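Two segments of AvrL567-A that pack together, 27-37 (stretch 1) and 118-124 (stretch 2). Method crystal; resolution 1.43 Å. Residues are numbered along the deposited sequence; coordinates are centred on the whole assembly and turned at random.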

# COMPACT_ATOMS: atom_id res chain seq x y z
N ILE A 27 2.05 -5.24 7.11
CA ILE A 27 1.20 -4.42 7.97
C ILE A 27 1.73 -3.01 7.99
O ILE A 27 2.95 -2.81 8.14
CB ILE A 27 1.11 -5.01 9.37
CG1 ILE A 27 0.47 -6.38 9.34
CG2 ILE A 27 0.24 -4.10 10.26
CD1 ILE A 27 0.59 -7.14 10.67
N LEU A 28 0.85 -2.04 7.81
CA LEU A 28 1.23 -0.63 7.84
C LEU A 28 0.82 0.00 9.15
O LEU A 28 -0.37 -0.01 9.53
CB LEU A 28 0.54 0.11 6.69
CG LEU A 28 0.68 -0.49 5.30
CD1 LEU A 28 -0.02 0.36 4.26
CD2 LEU A 28 2.19 -0.66 4.93
N SER A 29 1.82 0.51 9.89
CA SER A 29 1.59 1.28 11.14
C SER A 29 0.84 0.49 12.21
O SER A 29 0.27 1.09 13.11
CB SER A 29 0.90 2.60 10.82
OG SER A 29 1.71 3.40 9.97
N GLY A 30 0.83 -0.83 12.12
CA GLY A 30 0.02 -1.62 13.04
C GLY A 30 -1.48 -1.48 12.88
O GLY A 30 -2.28 -1.94 13.74
N LEU A 31 -1.89 -0.88 11.76
CA LEU A 31 -3.29 -0.54 11.59
C LEU A 31 -3.98 -1.30 10.48
O LEU A 31 -5.19 -1.58 10.57
CB LEU A 31 -3.46 0.95 11.28
CG LEU A 31 -2.96 1.92 12.37
CD1 LEU A 31 -3.16 3.38 11.95
CD2 LEU A 31 -3.65 1.68 13.72
N VAL A 32 -3.25 -1.52 9.39
CA VAL A 32 -3.86 -2.07 8.20
C VAL A 32 -2.97 -3.16 7.64
O VAL A 32 -1.77 -2.93 7.44
CB VAL A 32 -4.03 -0.93 7.15
CG1 VAL A 32 -4.58 -1.44 5.83
CG2 VAL A 32 -4.95 0.15 7.68
N LYS A 33 -3.54 -4.34 7.43
CA LYS A 33 -2.79 -5.40 6.73
C LYS A 33 -3.06 -5.27 5.26
O LYS A 33 -4.08 -4.70 4.80
CB LYS A 33 -3.06 -6.82 7.21
CG LYS A 33 -4.44 -7.20 7.22
CD LYS A 33 -4.58 -8.64 7.80
CE LYS A 33 -6.01 -9.08 7.76
NZ LYS A 33 -6.16 -10.53 7.96
N VAL A 34 -2.07 -5.77 4.49
CA VAL A 34 -2.04 -5.61 3.03
C VAL A 34 -1.75 -6.95 2.37
O VAL A 34 -0.87 -7.67 2.85
CB VAL A 34 -0.95 -4.59 2.59
CG1 VAL A 34 -1.11 -4.20 1.12
CG2 VAL A 34 -0.98 -3.35 3.47
N LYS A 35 -2.45 -7.26 1.28
CA LYS A 35 -2.11 -8.44 0.47
C LYS A 35 -2.30 -8.05 -0.99
O LYS A 35 -2.78 -6.95 -1.29
CB LYS A 35 -3.01 -9.66 0.82
CG LYS A 35 -4.46 -9.48 0.36
CD LYS A 35 -5.26 -10.75 0.59
CE LYS A 35 -6.68 -10.58 0.04
NZ LYS A 35 -7.44 -11.88 0.14
N TRP A 36 -1.94 -8.95 -1.91
CA TRP A 36 -2.20 -8.69 -3.31
C TRP A 36 -3.58 -9.13 -3.73
O TRP A 36 -4.12 -10.09 -3.19
CB TRP A 36 -1.15 -9.40 -4.20
CG TRP A 36 0.20 -8.79 -4.13
CD1 TRP A 36 1.34 -9.32 -3.58
CD2 TRP A 36 0.57 -7.54 -4.69
NE1 TRP A 36 2.40 -8.46 -3.72
CE2 TRP A 36 1.96 -7.36 -4.42
CE3 TRP A 36 -0.13 -6.54 -5.40
CZ2 TRP A 36 2.66 -6.22 -4.86
CZ3 TRP A 36 0.56 -5.40 -5.82
CH2 TRP A 36 1.94 -5.25 -5.53
N ASP A 37 -4.11 -8.49 -4.77
CA ASP A 37 -5.44 -8.83 -5.25
C ASP A 37 -5.51 -10.22 -5.81
O ASP A 37 -6.50 -10.94 -5.55
CB ASP A 37 -5.95 -7.76 -6.24
CG ASP A 37 -5.03 -7.54 -7.46
OD1 ASP A 37 -3.82 -7.83 -7.44
OD2 ASP A 37 -5.56 -7.05 -8.49
N TYR A 118 9.85 -4.66 -5.36
CA TYR A 118 8.90 -4.24 -4.32
C TYR A 118 8.35 -2.86 -4.66
O TYR A 118 8.91 -2.09 -5.41
CB TYR A 118 9.55 -4.24 -2.92
CG TYR A 118 10.76 -3.35 -2.79
CD1 TYR A 118 10.64 -2.07 -2.27
CD2 TYR A 118 12.02 -3.76 -3.22
CE1 TYR A 118 11.73 -1.23 -2.15
CE2 TYR A 118 13.14 -2.92 -3.10
CZ TYR A 118 12.99 -1.66 -2.57
OH TYR A 118 14.09 -0.80 -2.46
N ILE A 119 7.20 -2.56 -4.03
CA ILE A 119 6.71 -1.18 -3.96
C ILE A 119 6.93 -0.70 -2.52
O ILE A 119 7.18 -1.46 -1.60
CB ILE A 119 5.20 -1.05 -4.36
CG1 ILE A 119 4.25 -1.75 -3.36
CG2 ILE A 119 5.01 -1.59 -5.79
CD1 ILE A 119 2.78 -1.54 -3.72
N LYS A 120 6.90 0.63 -2.39
CA LYS A 120 7.02 1.29 -1.06
C LYS A 120 5.72 1.98 -0.73
O LYS A 120 5.33 2.92 -1.44
CB LYS A 120 8.13 2.34 -1.09
CG LYS A 120 9.54 1.80 -1.30
CD LYS A 120 10.56 3.00 -1.30
CE LYS A 120 11.93 2.56 -1.66
NZ LYS A 120 12.83 3.72 -1.48
N ILE A 121 5.09 1.55 0.37
CA ILE A 121 3.76 2.11 0.76
C ILE A 121 3.77 2.44 2.24
O ILE A 121 4.52 1.89 3.04
CB ILE A 121 2.58 1.17 0.41
CG1 ILE A 121 2.83 -0.24 0.97
CG2 ILE A 121 2.38 1.18 -1.11
CD1 ILE A 121 1.65 -1.25 0.72
N LYS A 122 2.91 3.41 2.60
CA LYS A 122 2.74 3.76 4.01
C LYS A 122 1.40 4.50 4.17
O LYS A 122 0.80 4.93 3.19
CB LYS A 122 3.89 4.67 4.49
CG LYS A 122 3.91 6.03 3.79
CD LYS A 122 5.15 6.85 4.25
CE LYS A 122 5.19 8.16 3.52
NZ LYS A 122 6.27 9.01 4.13
N LEU A 123 0.99 4.64 5.41
CA LEU A 123 -0.20 5.44 5.72
C LEU A 123 0.18 6.76 6.32
O LEU A 123 1.11 6.85 7.11
CB LEU A 123 -1.03 4.74 6.81
CG LEU A 123 -1.56 3.35 6.46
CD1 LEU A 123 -2.34 2.78 7.67
CD2 LEU A 123 -2.41 3.41 5.16
N VAL A 124 -0.63 7.75 5.98
CA VAL A 124 -0.62 9.02 6.72
C VAL A 124 -2.08 9.35 7.06
O VAL A 124 -2.99 8.95 6.35
CB VAL A 124 0.03 10.23 5.95
CG1 VAL A 124 1.48 9.92 5.56
CG2 VAL A 124 -0.75 10.66 4.72
O HOH W 1 2.48 3.13 7.32

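Leu28 and Leu123 form the apolar centre of this contact. Each points its CA-to-CB bond toward the other stretch, and CB of Leu28 lies 3.9 Å from CG of Leu123. Leu123 also reaches Leu31, the last residue of the turn, and Val32, the first of the next strand. Its CD1 is 3.7 Å from CG2 of Val32 and 4.2 Å from CB of Leu31. Leu28 in turn touches the neighbouring isoleucine, with its CD2 4.0 Å from CG1 of Ile121. These are van der Waals contacts between hydrocarbon groups.

The same pattern continues along the strands. CG1 of Val34 lies 4.1 Å from CD1 of Ile121. Further on, CH2 of Trp36 lies 4.2 Å from CD1 of Ile119. The CA-to-CB bond of Trp36 points sideways, but the indole is long enough to bring its far end to the isoleucine. Its NE1 is hydrogen-bonded elsewhere in the structure.

Strand 32-36 and strand 118-124 run roughly antiparallel, at 155°. Their axes come no closer than 9.9 Å, and no hydrogen bond joins the two stretches directly. The strands therefore meet through side chains, not as paired neighbours in a sheet. Alternation along strand 118-124 suits this: Ile119, Ile121 and Leu123 point toward stretch 1, while the side chain of Lys120 is out of reach. In stretch 1, Val32 and Val34 point inward and the side chains of Lys33 and Lys35 do not reach the contact.

A tight turn holds Leu28 near Val32. Leu28 N donates to Val32 O at 2.8 Å, and Leu31 N donates to Leu28 O at 2.8 Å.

The polar edge lies at Ser29. Its OG is 4.4 Å from CB of Leu123, and a water bridges the two residues. The water oxygen is 2.8 Å from Ser29 OG and accepts from Leu123 N at 2.9 Å.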